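PDB 6CMK: zinc chaperone AztD from Citrobacter koseri, which acts as a periplasmic zinc chaperone, binding zinc at two high-affinity sites and one low-affinity site and handing one zinc ion directly to the solute-binding protein AztC. Local coordinates for residues B[171-176]-B[225-230]; B[90-95]-B[112-117]; B[332-337]-B[378-383]. All blocks are in the same frame, centred on the assembly; numbering follows the deposited sequence. Where two conformers were deposited one is given.

The three contacts sample different places in one beta propeller and follow one another along the chain, contact 2 first, then 1, then 3. Contacts 1 and 3 each join two successive blades through side chains, the former at inner strands and the latter at outer ones; contact 2 is a backbone pairing inside a single blade. None touches another: the centre of contact 1 is about 26 Å from that of contact 2 and about 33 Å from that of contact 3. Contact 1 lies beside zinc site 1, with the side chain of Val171 about 8 Å from a zinc ion. Between the segments of contact 2 the chain supplies His101, His104 and Asp106 to zinc site 2.

Contact 1: B[171-176]-B[225-230]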
loop_
_atom_site.group_PDB
_atom_site.type_symbol
_atom_site.label_atom_id
_atom_site.label_comp_id
_atom_site.label_asym_id
_atom_site.label_seq_id
_atom_site.Cartn_x
_atom_site.Cartn_y
_atom_site.Cartn_z
ATOM N N VAL B 171 -5.164 3.730 -26.340
ATOM C CA VAL B 171 -5.081 3.388 -24.931
ATOM C C VAL B 171 -6.119 4.200 -24.176
ATOM O O VAL B 171 -6.397 5.353 -24.511
ATOM C CB VAL B 171 -3.651 3.632 -24.395
ATOM C CG1 VAL B 171 -3.231 5.071 -24.641
ATOM C CG2 VAL B 171 -3.558 3.269 -22.913
ATOM N N ALA B 172 -6.685 3.582 -23.139
ATOM C CA ALA B 172 -7.629 4.223 -22.242
ATOM C C ALA B 172 -7.119 4.063 -20.822
ATOM O O ALA B 172 -6.740 2.959 -20.418
ATOM C CB ALA B 172 -9.026 3.610 -22.360
ATOM N N VAL B 173 -7.139 5.151 -20.067
ATOM C CA VAL B 173 -6.663 5.160 -18.693
ATOM C C VAL B 173 -7.859 5.457 -17.794
ATOM O O VAL B 173 -8.518 6.489 -17.967
ATOM C CB VAL B 173 -5.550 6.197 -18.482
ATOM C CG1 VAL B 173 -4.983 6.066 -17.079
ATOM C CG2 VAL B 173 -4.460 6.026 -19.530
ATOM N N PRO B 174 -8.191 4.581 -16.819
ATOM C CA PRO B 174 -9.416 4.783 -16.040
ATOM C C PRO B 174 -9.210 5.666 -14.817
ATOM O O PRO B 174 -8.246 5.486 -14.060
ATOM C CB PRO B 174 -9.802 3.355 -15.654
ATOM C CG PRO B 174 -8.482 2.663 -15.470
ATOM C CD PRO B 174 -7.531 3.303 -16.472
ATOM N N TYR B 175 -10.107 6.627 -14.637
ATOM C CA TYR B 175 -10.114 7.562 -13.512
ATOM C C TYR B 175 -11.471 7.512 -12.812
ATOM O O TYR B 175 -12.371 6.776 -13.209
ATOM C CB TYR B 175 -9.749 8.973 -13.997
ATOM C CG TYR B 175 -8.277 9.029 -14.295
ATOM C CD1 TYR B 175 -7.365 9.154 -13.268
ATOM C CD2 TYR B 175 -7.794 8.838 -15.579
ATOM C CE1 TYR B 175 -6.025 9.149 -13.497
ATOM C CE2 TYR B 175 -6.445 8.829 -15.821
ATOM C CZ TYR B 175 -5.557 8.981 -14.771
ATOM O OH TYR B 175 -4.198 8.952 -14.982
ATOM N N ASP B 176 -11.601 8.265 -11.721
ATOM C CA ASP B 176 -12.869 8.333 -11.002
ATOM C C ASP B 176 -13.824 9.203 -11.796
ATOM O O ASP B 176 -13.609 10.412 -11.917
ATOM C CB ASP B 176 -12.675 8.902 -9.606
ATOM C CG ASP B 176 -11.765 8.058 -8.759
ATOM O OD1 ASP B 176 -11.803 6.815 -8.902
ATOM O OD2 ASP B 176 -11.018 8.648 -7.941
ATOM N N PHE B 225 0.273 8.876 -14.236
ATOM C CA PHE B 225 0.244 7.996 -15.392
ATOM C C PHE B 225 0.880 8.706 -16.577
ATOM O O PHE B 225 0.682 9.907 -16.776
ATOM C CB PHE B 225 -1.189 7.567 -15.732
ATOM C CG PHE B 225 -1.247 6.297 -16.502
ATOM C CD1 PHE B 225 -1.168 6.316 -17.881
ATOM C CD2 PHE B 225 -1.343 5.078 -15.849
ATOM C CE1 PHE B 225 -1.184 5.153 -18.592
ATOM C CE2 PHE B 225 -1.367 3.902 -16.558
ATOM C CZ PHE B 225 -1.283 3.942 -17.939
ATOM N N ALA B 226 1.649 7.966 -17.367
ATOM C CA ALA B 226 2.379 8.556 -18.479
ATOM C C ALA B 226 1.976 7.924 -19.805
ATOM O O ALA B 226 1.803 6.709 -19.895
ATOM C CB ALA B 226 3.885 8.407 -18.286
ATOM N N LEU B 227 1.836 8.773 -20.823
ATOM C CA LEU B 227 1.660 8.364 -22.212
ATOM C C LEU B 227 2.776 9.020 -23.012
ATOM O O LEU B 227 3.012 10.223 -22.875
ATOM C CB LEU B 227 0.288 8.790 -22.761
ATOM C CG LEU B 227 -0.961 8.415 -21.949
ATOM C CD1 LEU B 227 -2.200 9.036 -22.582
ATOM C CD2 LEU B 227 -1.116 6.910 -21.843
ATOM N N SER B 228 3.460 8.245 -23.840
ATOM C CA SER B 228 4.598 8.765 -24.584
ATOM C C SER B 228 4.227 9.024 -26.038
ATOM O O SER B 228 3.378 8.344 -26.616
ATOM C CB SER B 228 5.779 7.796 -24.514
ATOM O OG SER B 228 5.377 6.479 -24.814
ATOM N N CYS B 229 4.879 10.023 -26.623
ATOM C CA CYS B 229 4.662 10.351 -28.023
ATOM C C CYS B 229 5.949 10.949 -28.587
ATOM O O CYS B 229 7.016 10.863 -27.972
ATOM C CB CYS B 229 3.458 11.287 -28.160
ATOM S SG CYS B 229 3.834 12.985 -27.802
ATOM N N GLU B 230 5.849 11.553 -29.776
ATOM C CA GLU B 230 7.040 12.052 -30.462
ATOM C C GLU B 230 7.635 13.295 -29.805
ATOM O O GLU B 230 8.829 13.556 -29.984
ATOM C CB GLU B 230 6.705 12.334 -31.931
ATOM C CG GLU B 230 6.227 11.095 -32.676
ATOM C CD GLU B 230 5.687 11.388 -34.071
ATOM O OE1 GLU B 230 5.508 12.574 -34.426
ATOM O OE2 GLU B 230 5.439 10.418 -34.813
#
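One face of the Phe225 ring is covered by Val173, whose CG1 sits 3.8 Å from the ring centroid and 13° off the ring normal, a CH-pi contact over the centre. At the ring's edge, in its plane, lies Leu227 CD2 of the same strand, 3.7 Å from Phe225 CE1. The Tyr175 hydroxyl comes in obliquely, with OH 3.4 Å from Phe225 CB. Val173 and Phe225 meet tip to tip: CG1, anti to the backbone N (chi1 -174°), takes the middle of the ring, while CG2 of Val173 touches Phe225 CE1 on the rim at 3.5 Å. Val173 CG2 also approaches Leu227 CD2 (4.2 Å), which in turn meets Val171 CG1 at 4.0 Å. Leu227 CD2 is therefore bordered by two valines and the phenyl edge.

The segments belong to successive blades of the beta propeller, 172-174 to one sheet and 224-228 to the next. The CA atoms of Val173 and Phe225 are 8.2 Å apart and no hydrogen bond crosses between the two segments; they meet through side chains, apolar apart from the Tyr175 hydroxyl, with Ala172 and Ala226 turned away. Val128 of strand 124-130 also touches Val171 and Phe225. The side chain of Val171 further lies near that of His126, a ligand of zinc site 1 together with His169 and His216. Beyond the touching residues, Cys229 forms a disulfide with Cys212.

Contact 2: B[90-95]-B[112-117]; sequences STIASG and PKLLPL
Leu117 O takes a hydrogen bond from the Thr91 hydroxyl and has a water close by. Thr91 OG1 donates to Leu117 O over 2.9 Å, in the carbonyl plane and on a lone pair, the C=O...donor angle being 126°. A chi1 of 72° sets OG1 between the backbone N and the carbonyl carbon, where Thr91 OG1 also lies 3.2 Å from Leu115 CB. The water accepts from Thr91 N (3.0 Å) and lies close to Leu115 O as well as Leu117 O, with more acceptors in reach than protons to give, where the chain turns a corner at Pro116.

Before that corner the pairing is direct. Leu115 N donates to Thr91 O (2.8 Å), Ala93 N to Lys113 O (2.8 Å), and Lys113 N returns a longer bond to Ala93 O (3.1 Å). Ile92 and Leu114 form the non-hydrogen-bonded pair, their side chains aslant, with Ile92 CG1 4.1 Å from Leu114 CD2; both also touch Phe62. On the face carrying Ala93 and Lys113, Leu115 CD1 packs on Ala93 CB at 3.9 Å, and Leu115 itself reaches Val152 of helix 149-153.

The register is that of an antiparallel strand pair in one propeller blade. Here the intervening chain continues along strand 88-100 and returns through strand 105-109, which pairs with it; this excursion bears His101, His104 and Asp106, which bind zinc site 2 together with His405.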
loop_
_atom_site.group_PDB
_atom_site.type_symbol
_atom_site.label_atom_id
_atom_site.label_comp_id
_atom_site.label_asym_id
_atom_site.label_seq_id
_atom_site.Cartn_x
_atom_site.Cartn_y
_atom_site.Cartn_z
ATOM N N SER B 90 -9.537 -12.914 -21.160
ATOM C CA SER B 90 -9.921 -13.818 -20.087
ATOM C C SER B 90 -9.383 -13.281 -18.776
ATOM O O SER B 90 -8.442 -12.488 -18.748
ATOM C CB SER B 90 -9.378 -15.231 -20.314
ATOM O OG SER B 90 -9.885 -15.793 -21.503
ATOM N N THR B 91 -9.990 -13.734 -17.683
ATOM C CA THR B 91 -9.668 -13.220 -16.362
ATOM C C THR B 91 -9.422 -14.376 -15.410
ATOM O O THR B 91 -10.203 -15.330 -15.359
ATOM C CB THR B 91 -10.794 -12.330 -15.854
ATOM O OG1 THR B 91 -11.922 -13.133 -15.501
ATOM C CG2 THR B 91 -11.195 -11.373 -16.948
ATOM N N ILE B 92 -8.340 -14.270 -14.648
ATOM C CA ILE B 92 -7.894 -15.298 -13.719
ATOM C C ILE B 92 -7.866 -14.692 -12.322
ATOM O O ILE B 92 -7.322 -13.598 -12.124
ATOM C CB ILE B 92 -6.499 -15.824 -14.111
ATOM C CG1 ILE B 92 -6.561 -16.582 -15.439
ATOM C CG2 ILE B 92 -5.914 -16.722 -13.017
ATOM C CD1 ILE B 92 -5.190 -16.806 -16.081
ATOM N N ALA B 93 -8.440 -15.402 -11.355
ATOM C CA ALA B 93 -8.228 -15.058 -9.955
ATOM C C ALA B 93 -6.916 -15.685 -9.513
ATOM O O ALA B 93 -6.751 -16.909 -9.563
ATOM C CB ALA B 93 -9.384 -15.534 -9.081
ATOM N N SER B 94 -5.968 -14.844 -9.114
ATOM C CA SER B 94 -4.630 -15.338 -8.820
ATOM C C SER B 94 -4.621 -16.281 -7.629
ATOM O O SER B 94 -3.741 -17.147 -7.527
ATOM C CB SER B 94 -3.706 -14.163 -8.549
ATOM O OG SER B 94 -4.042 -13.564 -7.307
ATOM N N GLY B 95 -5.568 -16.115 -6.716
ATOM C CA GLY B 95 -5.595 -16.894 -5.504
ATOM C C GLY B 95 -4.766 -16.320 -4.380
ATOM O O GLY B 95 -4.607 -16.985 -3.351
ATOM N N PRO B 112 -5.612 -20.873 -7.732
ATOM C CA PRO B 112 -5.919 -19.980 -8.852
ATOM C C PRO B 112 -7.079 -20.550 -9.648
ATOM O O PRO B 112 -7.295 -21.761 -9.678
ATOM C CB PRO B 112 -4.617 -19.967 -9.665
ATOM C CG PRO B 112 -3.996 -21.304 -9.364
ATOM C CD PRO B 112 -4.346 -21.596 -7.932
ATOM N N LYS B 113 -7.855 -19.669 -10.273
ATOM C CA LYS B 113 -8.985 -20.157 -11.050
ATOM C C LYS B 113 -9.334 -19.197 -12.178
ATOM O O LYS B 113 -9.101 -17.985 -12.100
ATOM C CB LYS B 113 -10.208 -20.397 -10.156
ATOM C CG LYS B 113 -10.803 -19.153 -9.524
ATOM C CD LYS B 113 -11.941 -19.516 -8.582
ATOM C CE LYS B 113 -12.299 -18.365 -7.652
ATOM N NZ LYS B 113 -11.248 -18.102 -6.629
ATOM N N LEU B 114 -9.890 -19.768 -13.239
ATOM C CA LEU B 114 -10.427 -18.973 -14.330
ATOM C C LEU B 114 -11.760 -18.388 -13.892
ATOM O O LEU B 114 -12.650 -19.121 -13.451
ATOM C CB LEU B 114 -10.617 -19.834 -15.576
ATOM C CG LEU B 114 -9.696 -19.640 -16.776
ATOM C CD1 LEU B 114 -10.087 -20.644 -17.847
ATOM C CD2 LEU B 114 -9.768 -18.230 -17.328
ATOM N N LEU B 115 -11.887 -17.083 -13.994
ATOM C CA LEU B 115 -13.137 -16.444 -13.636
ATOM C C LEU B 115 -14.082 -16.439 -14.824
ATOM O O LEU B 115 -13.661 -16.616 -15.975
ATOM C CB LEU B 115 -12.880 -15.022 -13.160
ATOM C CG LEU B 115 -12.227 -14.921 -11.781
ATOM C CD1 LEU B 115 -11.714 -13.515 -11.548
ATOM C CD2 LEU B 115 -13.184 -15.345 -10.668
ATOM N N PRO B 116 -15.385 -16.270 -14.574
ATOM C CA PRO B 116 -16.339 -16.230 -15.694
ATOM C C PRO B 116 -16.248 -14.963 -16.524
ATOM O O PRO B 116 -16.726 -14.964 -17.668
ATOM C CB PRO B 116 -17.705 -16.349 -15.000
ATOM C CG PRO B 116 -17.472 -15.843 -13.615
ATOM C CD PRO B 116 -16.064 -16.243 -13.265
ATOM N N LEU B 117 -15.666 -13.888 -15.993
ATOM C CA LEU B 117 -15.585 -12.643 -16.743
ATOM C C LEU B 117 -14.738 -12.823 -17.991
ATOM O O LEU B 117 -13.553 -13.171 -17.908
ATOM C CB LEU B 117 -14.999 -11.520 -15.889
ATOM C CG LEU B 117 -14.787 -10.218 -16.681
ATOM C CD1 LEU B 117 -16.120 -9.572 -16.977
ATOM C CD2 LEU B 117 -13.933 -9.242 -15.927
HETATM O O HOH W 1 -12.264 -15.591 -18.140
#

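Contact 3: B[332-337]-B[378-383]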
loop_
_atom_site.group_PDB
_atom_site.type_symbol
_atom_site.label_atom_id
_atom_site.label_comp_id
_atom_site.label_asym_id
_atom_site.label_seq_id
_atom_site.Cartn_x
_atom_site.Cartn_y
_atom_site.Cartn_z
ATOM N N ILE B 332 23.770 1.324 -15.856
ATOM C CA ILE B 332 23.791 -0.129 -15.711
ATOM C C ILE B 332 24.851 -0.481 -14.680
ATOM O O ILE B 332 26.043 -0.226 -14.894
ATOM C CB ILE B 332 24.090 -0.815 -17.049
ATOM C CG1 ILE B 332 23.026 -0.452 -18.085
ATOM C CG2 ILE B 332 24.176 -2.332 -16.865
ATOM C CD1 ILE B 332 23.325 -0.966 -19.471
ATOM N N SER B 333 24.431 -1.084 -13.570
ATOM C CA SER B 333 25.375 -1.405 -12.504
ATOM C C SER B 333 26.034 -2.767 -12.681
ATOM O O SER B 333 27.168 -2.961 -12.222
ATOM C CB SER B 333 24.679 -1.324 -11.140
ATOM O OG SER B 333 23.354 -1.812 -11.217
ATOM N N GLN B 334 25.378 -3.705 -13.357
ATOM C CA GLN B 334 26.025 -4.965 -13.703
ATOM C C GLN B 334 25.155 -5.714 -14.705
ATOM O O GLN B 334 23.983 -5.390 -14.909
ATOM C CB GLN B 334 26.279 -5.826 -12.467
ATOM C CG GLN B 334 25.026 -6.237 -11.725
ATOM C CD GLN B 334 25.328 -7.078 -10.503
ATOM O OE1 GLN B 334 26.156 -7.983 -10.550
ATOM N NE2 GLN B 334 24.656 -6.784 -9.402
ATOM N N SER B 335 25.756 -6.740 -15.313
ATOM C CA SER B 335 25.121 -7.567 -16.331
ATOM C C SER B 335 25.514 -9.020 -16.108
ATOM O O SER B 335 26.600 -9.308 -15.602
ATOM C CB SER B 335 25.535 -7.139 -17.745
ATOM O OG SER B 335 25.262 -5.767 -17.962
ATOM N N VAL B 336 24.631 -9.934 -16.503
ATOM C CA VAL B 336 24.891 -11.366 -16.399
ATOM C C VAL B 336 24.250 -12.067 -17.591
ATOM O O VAL B 336 23.131 -11.735 -17.993
ATOM C CB VAL B 336 24.368 -11.944 -15.063
ATOM C CG1 VAL B 336 22.841 -11.927 -15.005
ATOM C CG2 VAL B 336 24.889 -13.358 -14.847
ATOM N N ARG B 337 24.963 -13.038 -18.160
ATOM C CA ARG B 337 24.429 -13.823 -19.264
ATOM C C ARG B 337 23.419 -14.836 -18.739
ATOM O O ARG B 337 23.713 -15.588 -17.804
ATOM C CB ARG B 337 25.563 -14.536 -20.003
ATOM C CG ARG B 337 25.101 -15.341 -21.200
ATOM C CD ARG B 337 26.263 -15.660 -22.132
ATOM N NE ARG B 337 26.691 -14.459 -22.838
ATOM C CZ ARG B 337 26.030 -13.927 -23.863
ATOM N NH1 ARG B 337 24.915 -14.498 -24.309
ATOM N NH2 ARG B 337 26.483 -12.826 -24.444
ATOM N N THR B 378 19.713 -9.981 -5.489
ATOM C CA THR B 378 20.776 -9.148 -4.944
ATOM C C THR B 378 22.151 -9.595 -5.417
ATOM O O THR B 378 22.982 -8.750 -5.769
ATOM C CB THR B 378 20.698 -9.134 -3.414
ATOM O OG1 THR B 378 20.790 -10.469 -2.907
ATOM C CG2 THR B 378 19.380 -8.502 -2.960
ATOM N N SER B 379 22.396 -10.906 -5.475
ATOM C CA SER B 379 23.652 -11.413 -6.020
ATOM C C SER B 379 23.661 -11.386 -7.542
ATOM O O SER B 379 24.733 -11.373 -8.158
ATOM C CB SER B 379 23.912 -12.840 -5.535
ATOM O OG SER B 379 23.141 -13.780 -6.262
ATOM N N PHE B 380 22.485 -11.394 -8.162
ATOM C CA PHE B 380 22.375 -11.303 -9.611
ATOM C C PHE B 380 23.038 -12.502 -10.278
ATOM O O PHE B 380 23.705 -12.375 -11.311
ATOM C CB PHE B 380 22.964 -9.988 -10.121
ATOM C CG PHE B 380 22.211 -9.398 -11.278
ATOM C CD1 PHE B 380 20.897 -8.991 -11.128
ATOM C CD2 PHE B 380 22.823 -9.221 -12.508
ATOM C CE1 PHE B 380 20.206 -8.435 -12.183
ATOM C CE2 PHE B 380 22.132 -8.660 -13.566
ATOM C CZ PHE B 380 20.825 -8.269 -13.404
ATOM N N LYS B 381 22.844 -13.679 -9.680
ATOM C CA LYS B 381 23.359 -14.931 -10.204
ATOM C C LYS B 381 22.252 -15.975 -10.248
ATOM O O LYS B 381 21.351 -15.992 -9.406
ATOM C CB LYS B 381 24.521 -15.442 -9.357
ATOM C CG LYS B 381 25.566 -14.381 -9.109
ATOM C CD LYS B 381 26.837 -14.944 -8.510
ATOM C CE LYS B 381 27.840 -13.835 -8.226
ATOM N NZ LYS B 381 27.822 -12.769 -9.273
ATOM N N LYS B 382 22.335 -16.851 -11.242
ATOM C CA LYS B 382 21.359 -17.921 -11.377
ATOM C C LYS B 382 21.377 -18.821 -10.149
ATOM O O LYS B 382 22.445 -19.218 -9.673
ATOM C CB LYS B 382 21.659 -18.743 -12.632
ATOM C CG LYS B 382 20.820 -20.009 -12.746
ATOM C CD LYS B 382 21.171 -20.799 -13.988
ATOM C CE LYS B 382 20.272 -22.016 -14.134
ATOM N NZ LYS B 382 20.725 -22.868 -15.270
ATOM N N THR B 383 20.186 -19.150 -9.639
ATOM C CA THR B 383 20.064 -20.091 -8.538
ATOM C C THR B 383 19.262 -21.339 -8.873
ATOM O O THR B 383 19.424 -22.352 -8.185
ATOM C CB THR B 383 19.442 -19.406 -7.311
ATOM O OG1 THR B 383 18.261 -18.690 -7.691
ATOM C CG2 THR B 383 20.438 -18.438 -6.693
HETATM O O HOH W 2 25.422 -8.155 -6.766
#
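The side chains of Gln334 and Phe380 run alongside one another with opposite headings, the carboxamide and ring planes 28° apart. The amide lies beside the root of the ring, with Gln334 NE2 3.7 Å from Phe380 CB, while Gln334 CG comes to 3.8 Å from Phe380 CD2. That approach is oblique, neither squarely over the face nor at the edge.

Val336 comes from the opposite side of the ring plane to Gln334, with Val336 CG1 3.6 Å from Phe380 CE2; the ring lies between the two side chains. A chi1 of 68° swings CG1 between the backbone N and the carbonyl carbon of Val336. Ser335 contributes backbone, its CA standing near the ring plane at the edge, 4.2 Å from Phe380 CE2. All three thus approach around CD2 and CE2 of Phe380, two from opposite sides of the plane and Ser335 CA near it.

No direct hydrogen bond spans the segments, but a water does: it accepts from Gln334 NE2 (3.1 Å) and donates to Thr378 O (2.7 Å). Gln334 NE2 also donates to Gln324 OE1, and these two partners help fix the turn of the amide. Phe380 has a positive phi of 63°, part of the turn that leads into strand 381-387.

In the propeller, 331-337 and 381-387 are the outermost strands of successive blades. Phe380 continues inward onto Leu322 and Gln324 of strand 321-326, and Val336 reciprocates by touching Leu375 of strand 371-376, so each blade packs on the strand next inside the other's edge.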